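Local coordinates for protein yojF (Bacillus subtilis, PDB 1NJH), which is of unknown function, a small, largely beta-stranded DUF1806-family protein found as an assembly of two chains, at residues I79-Y87 with M97-I108. Residues are numbered along the deposited sequence; the frame is centred on the assembly and turned at random.
Sequences IYAEGLTEY and MAGHLPGGKLAI
A classic beta bulge marks where strand 78-89 pairs with strand 95-101 in an antiparallel hairpin: Thr85 and Glu86 both face Ala98. Their two amides grip one carbonyl, Ala98 O. Thr85 N lies 2.8 Å from Ala98 O, tilted 30° from the carbonyl plane, whereas Glu86 N approaches that oxygen nearly along the C=O axis. Ala98 N answers to Glu86 O at 3.0 Å, and Tyr87 then stands against Met97 as a non-hydrogen-bonded pair. Here Tyr87 CB meets CG of Met97, a selenomethionine, at 3.8 Å; the Tyr87 ring leads away, its OH hydrogen-bonded to Asp11 OD1. On the other face Glu86 CG sits between its backbone N and carbonyl carbon, which lays it against Ala98 O.

Before the bulge the strands diverge, the N-to-C directions of 79-84 and 97-101 being 68° apart. Gly99 CA still reaches Gly83 O in a CA-H...O contact of 3.2 Å, and a side chain on Gly99 would run into that oxygen. Gly83 itself belongs to a G1 bulge with Leu84 against Tyr68, and its amide takes the anti lone pair of Glu82 OE1.

Ile108, paired with Gly99 through both its backbone N and O on strand 106-113, sends both branches into the wedge between strands 78-89 and 95-101. Ile108 CG1, anti to the backbone N (chi1 -178°), carries Ile108 CD1 to 3.6 Å from Ala81 CB, while Ile108 CG2 touches Leu84 CD2 at 3.9 Å. An alanine here would probably open a gap beside Ala81 CB and take one neighbour from Leu84 CD2. Leu84 and Met97 also pack on Val70, and Ala81 on Leu28. Backbone bonds therefore hold the strands together at the bulge, and aliphatic contacts take over where they splay apart.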
loop_
_atom_site.group_PDB
_atom_site.type_symbol
_atom_site.label_atom_id
_atom_site.label_comp_id
_atom_site.label_asym_id
_atom_site.label_seq_id
_atom_site.Cartn_x
_atom_site.Cartn_y
_atom_site.Cartn_z
ATOM N N ILE A 79 -2.809 -4.321 7.097
ATOM C CA ILE A 79 -2.023 -4.435 5.876
ATOM C C ILE A 79 -2.550 -5.726 5.274
ATOM O O ILE A 79 -2.609 -6.778 5.939
ATOM C CB ILE A 79 -0.526 -4.544 6.149
ATOM C CG1 ILE A 79 -0.021 -3.227 6.724
ATOM C CG2 ILE A 79 0.204 -4.935 4.853
ATOM C CD1 ILE A 79 1.460 -3.231 7.039
ATOM N N TYR A 80 -2.978 -5.648 4.023
ATOM C CA TYR A 80 -3.564 -6.794 3.361
ATOM C C TYR A 80 -3.110 -6.893 1.904
ATOM O O TYR A 80 -3.003 -5.882 1.206
ATOM C CB TYR A 80 -5.081 -6.646 3.447
ATOM C CG TYR A 80 -5.878 -7.684 2.720
ATOM C CD1 TYR A 80 -6.122 -8.935 3.286
ATOM C CD2 TYR A 80 -6.418 -7.407 1.469
ATOM C CE1 TYR A 80 -6.890 -9.884 2.613
ATOM C CE2 TYR A 80 -7.185 -8.344 0.792
ATOM C CZ TYR A 80 -7.418 -9.578 1.365
ATOM O OH TYR A 80 -8.183 -10.501 0.674
ATOM N N ALA A 81 -2.811 -8.115 1.465
ATOM C CA ALA A 81 -2.367 -8.361 0.091
ATOM C C ALA A 81 -3.011 -9.658 -0.399
ATOM O O ALA A 81 -2.959 -10.680 0.286
ATOM C CB ALA A 81 -0.838 -8.488 0.029
ATOM N N GLU A 82 -3.605 -9.609 -1.585
ATOM C CA GLU A 82 -4.240 -10.791 -2.185
ATOM C C GLU A 82 -3.551 -11.118 -3.510
ATOM O O GLU A 82 -3.020 -10.229 -4.171
ATOM C CB GLU A 82 -5.724 -10.513 -2.440
ATOM C CG GLU A 82 -6.411 -11.452 -3.443
ATOM C CD GLU A 82 -6.622 -12.859 -2.906
ATOM O OE1 GLU A 82 -5.656 -13.659 -2.884
ATOM O OE2 GLU A 82 -7.764 -13.163 -2.497
ATOM N N GLY A 83 -3.560 -12.394 -3.888
ATOM C CA GLY A 83 -2.947 -12.805 -5.139
ATOM C C GLY A 83 -1.513 -13.275 -5.018
ATOM O O GLY A 83 -0.814 -13.372 -6.024
ATOM N N LEU A 84 -1.069 -13.563 -3.801
ATOM C CA LEU A 84 0.301 -14.027 -3.582
ATOM C C LEU A 84 0.439 -15.502 -3.962
ATOM O O LEU A 84 -0.390 -16.328 -3.571
ATOM C CB LEU A 84 0.676 -13.832 -2.115
ATOM C CG LEU A 84 0.633 -12.358 -1.670
ATOM C CD1 LEU A 84 0.816 -12.295 -0.161
ATOM C CD2 LEU A 84 1.720 -11.531 -2.383
ATOM N N THR A 85 1.487 -15.831 -4.711
ATOM C CA THR A 85 1.704 -17.219 -5.130
ATOM C C THR A 85 3.093 -17.763 -4.832
ATOM O O THR A 85 3.279 -18.983 -4.743
ATOM C CB THR A 85 1.467 -17.398 -6.648
ATOM O OG1 THR A 85 2.386 -16.574 -7.372
ATOM C CG2 THR A 85 0.038 -17.032 -7.021
ATOM N N GLU A 86 4.074 -16.876 -4.682
ATOM C CA GLU A 86 5.441 -17.311 -4.422
ATOM C C GLU A 86 6.103 -16.558 -3.281
ATOM O O GLU A 86 5.631 -15.497 -2.860
ATOM C CB GLU A 86 6.270 -17.171 -5.697
ATOM C CG GLU A 86 6.310 -15.766 -6.258
ATOM C CD GLU A 86 6.925 -15.714 -7.642
ATOM O OE1 GLU A 86 7.299 -14.604 -8.081
ATOM O OE2 GLU A 86 7.027 -16.780 -8.289
ATOM N N TYR A 87 7.206 -17.105 -2.783
ATOM C CA TYR A 87 7.909 -16.486 -1.671
ATOM C C TYR A 87 9.282 -17.091 -1.439
ATOM O O TYR A 87 9.691 -18.038 -2.112
ATOM C CB TYR A 87 7.112 -16.685 -0.376
ATOM C CG TYR A 87 7.349 -18.042 0.283
ATOM C CD1 TYR A 87 7.938 -18.132 1.543
ATOM C CD2 TYR A 87 6.999 -19.225 -0.363
ATOM C CE1 TYR A 87 8.177 -19.373 2.143
ATOM C CE2 TYR A 87 7.230 -20.472 0.230
ATOM C CZ TYR A 87 7.818 -20.537 1.479
ATOM O OH TYR A 87 8.047 -21.767 2.067
HETATM N N MSE A 97 7.339 -11.947 -0.564
HETATM C CA MSE A 97 6.223 -12.642 -1.182
HETATM C C MSE A 97 5.763 -11.886 -2.419
HETATM O O MSE A 97 5.894 -10.661 -2.506
HETATM C CB MSE A 97 5.070 -12.769 -0.184
HETATM C CG MSE A 97 5.428 -13.596 1.018
HETATM SE SE MSE A 97 4.096 -13.396 2.394
HETATM C CE MSE A 97 4.607 -11.623 3.023
ATOM N N ALA A 98 5.218 -12.614 -3.386
ATOM C CA ALA A 98 4.766 -11.968 -4.609
ATOM C C ALA A 98 3.777 -12.807 -5.387
ATOM O O ALA A 98 3.624 -14.009 -5.144
ATOM C CB ALA A 98 5.974 -11.642 -5.492
ATOM N N GLY A 99 3.105 -12.158 -6.328
ATOM C CA GLY A 99 2.149 -12.835 -7.174
ATOM C C GLY A 99 2.104 -12.122 -8.508
ATOM O O GLY A 99 2.364 -10.928 -8.580
ATOM N N HIS A 100 1.826 -12.853 -9.579
ATOM C CA HIS A 100 1.728 -12.230 -10.893
ATOM C C HIS A 100 0.676 -12.947 -11.720
ATOM O O HIS A 100 0.732 -14.162 -11.883
ATOM C CB HIS A 100 3.063 -12.269 -11.640
ATOM C CG HIS A 100 2.994 -11.661 -13.008
ATOM N ND1 HIS A 100 3.372 -12.338 -14.147
ATOM C CD2 HIS A 100 2.559 -10.446 -13.420
ATOM C CE1 HIS A 100 3.171 -11.568 -15.203
ATOM N NE2 HIS A 100 2.677 -10.415 -14.789
ATOM N N LEU A 101 -0.292 -12.189 -12.218
ATOM C CA LEU A 101 -1.356 -12.743 -13.042
ATOM C C LEU A 101 -1.081 -12.292 -14.463
ATOM O O LEU A 101 -1.389 -11.154 -14.828
ATOM C CB LEU A 101 -2.721 -12.218 -12.596
ATOM C CG LEU A 101 -3.235 -12.606 -11.209
ATOM C CD1 LEU A 101 -4.645 -12.063 -11.038
ATOM C CD2 LEU A 101 -3.232 -14.115 -11.052
ATOM N N PRO A 102 -0.485 -13.173 -15.283
ATOM C CA PRO A 102 -0.166 -12.839 -16.673
ATOM C C PRO A 102 -1.388 -12.468 -17.503
ATOM O O PRO A 102 -1.298 -11.649 -18.417
ATOM C CB PRO A 102 0.532 -14.101 -17.177
ATOM C CG PRO A 102 -0.115 -15.182 -16.384
ATOM C CD PRO A 102 -0.161 -14.583 -14.997
ATOM N N GLY A 103 -2.530 -13.058 -17.165
ATOM C CA GLY A 103 -3.751 -12.786 -17.898
ATOM C C GLY A 103 -4.278 -11.394 -17.631
ATOM O O GLY A 103 -4.542 -10.622 -18.557
ATOM N N GLY A 104 -4.435 -11.073 -16.352
ATOM C CA GLY A 104 -4.924 -9.763 -15.976
ATOM C C GLY A 104 -3.821 -8.729 -15.996
ATOM O O GLY A 104 -4.086 -7.541 -15.873
ATOM N N LYS A 105 -2.577 -9.165 -16.160
ATOM C CA LYS A 105 -1.463 -8.226 -16.180
ATOM C C LYS A 105 -1.451 -7.449 -14.866
ATOM O O LYS A 105 -1.452 -6.218 -14.857
ATOM C CB LYS A 105 -1.606 -7.250 -17.353
ATOM C CG LYS A 105 -1.253 -7.833 -18.714
ATOM C CD LYS A 105 0.254 -7.977 -18.867
ATOM C CE LYS A 105 0.636 -8.365 -20.290
ATOM N NZ LYS A 105 2.115 -8.351 -20.504
ATOM N N LEU A 106 -1.454 -8.178 -13.757
ATOM C CA LEU A 106 -1.434 -7.552 -12.443
ATOM C C LEU A 106 -0.362 -8.240 -11.612
ATOM O O LEU A 106 -0.222 -9.459 -11.654
ATOM C CB LEU A 106 -2.791 -7.710 -11.761
ATOM C CG LEU A 106 -3.286 -6.568 -10.865
ATOM C CD1 LEU A 106 -4.448 -7.093 -10.032
ATOM C CD2 LEU A 106 -2.180 -6.057 -9.956
ATOM N N ALA A 107 0.405 -7.459 -10.865
ATOM C CA ALA A 107 1.443 -8.031 -10.032
ATOM C C ALA A 107 1.398 -7.405 -8.656
ATOM O O ALA A 107 0.989 -6.243 -8.489
ATOM C CB ALA A 107 2.819 -7.807 -10.658
ATOM N N ILE A 108 1.824 -8.181 -7.671
ATOM C CA ILE A 108 1.834 -7.703 -6.306
ATOM C C ILE A 108 3.043 -8.221 -5.561
ATOM O O ILE A 108 3.554 -9.309 -5.840
ATOM C CB ILE A 108 0.555 -8.122 -5.565
ATOM C CG1 ILE A 108 0.582 -7.566 -4.141
ATOM C CG2 ILE A 108 0.421 -9.651 -5.580
ATOM C CD1 ILE A 108 -0.762 -7.532 -3.485
#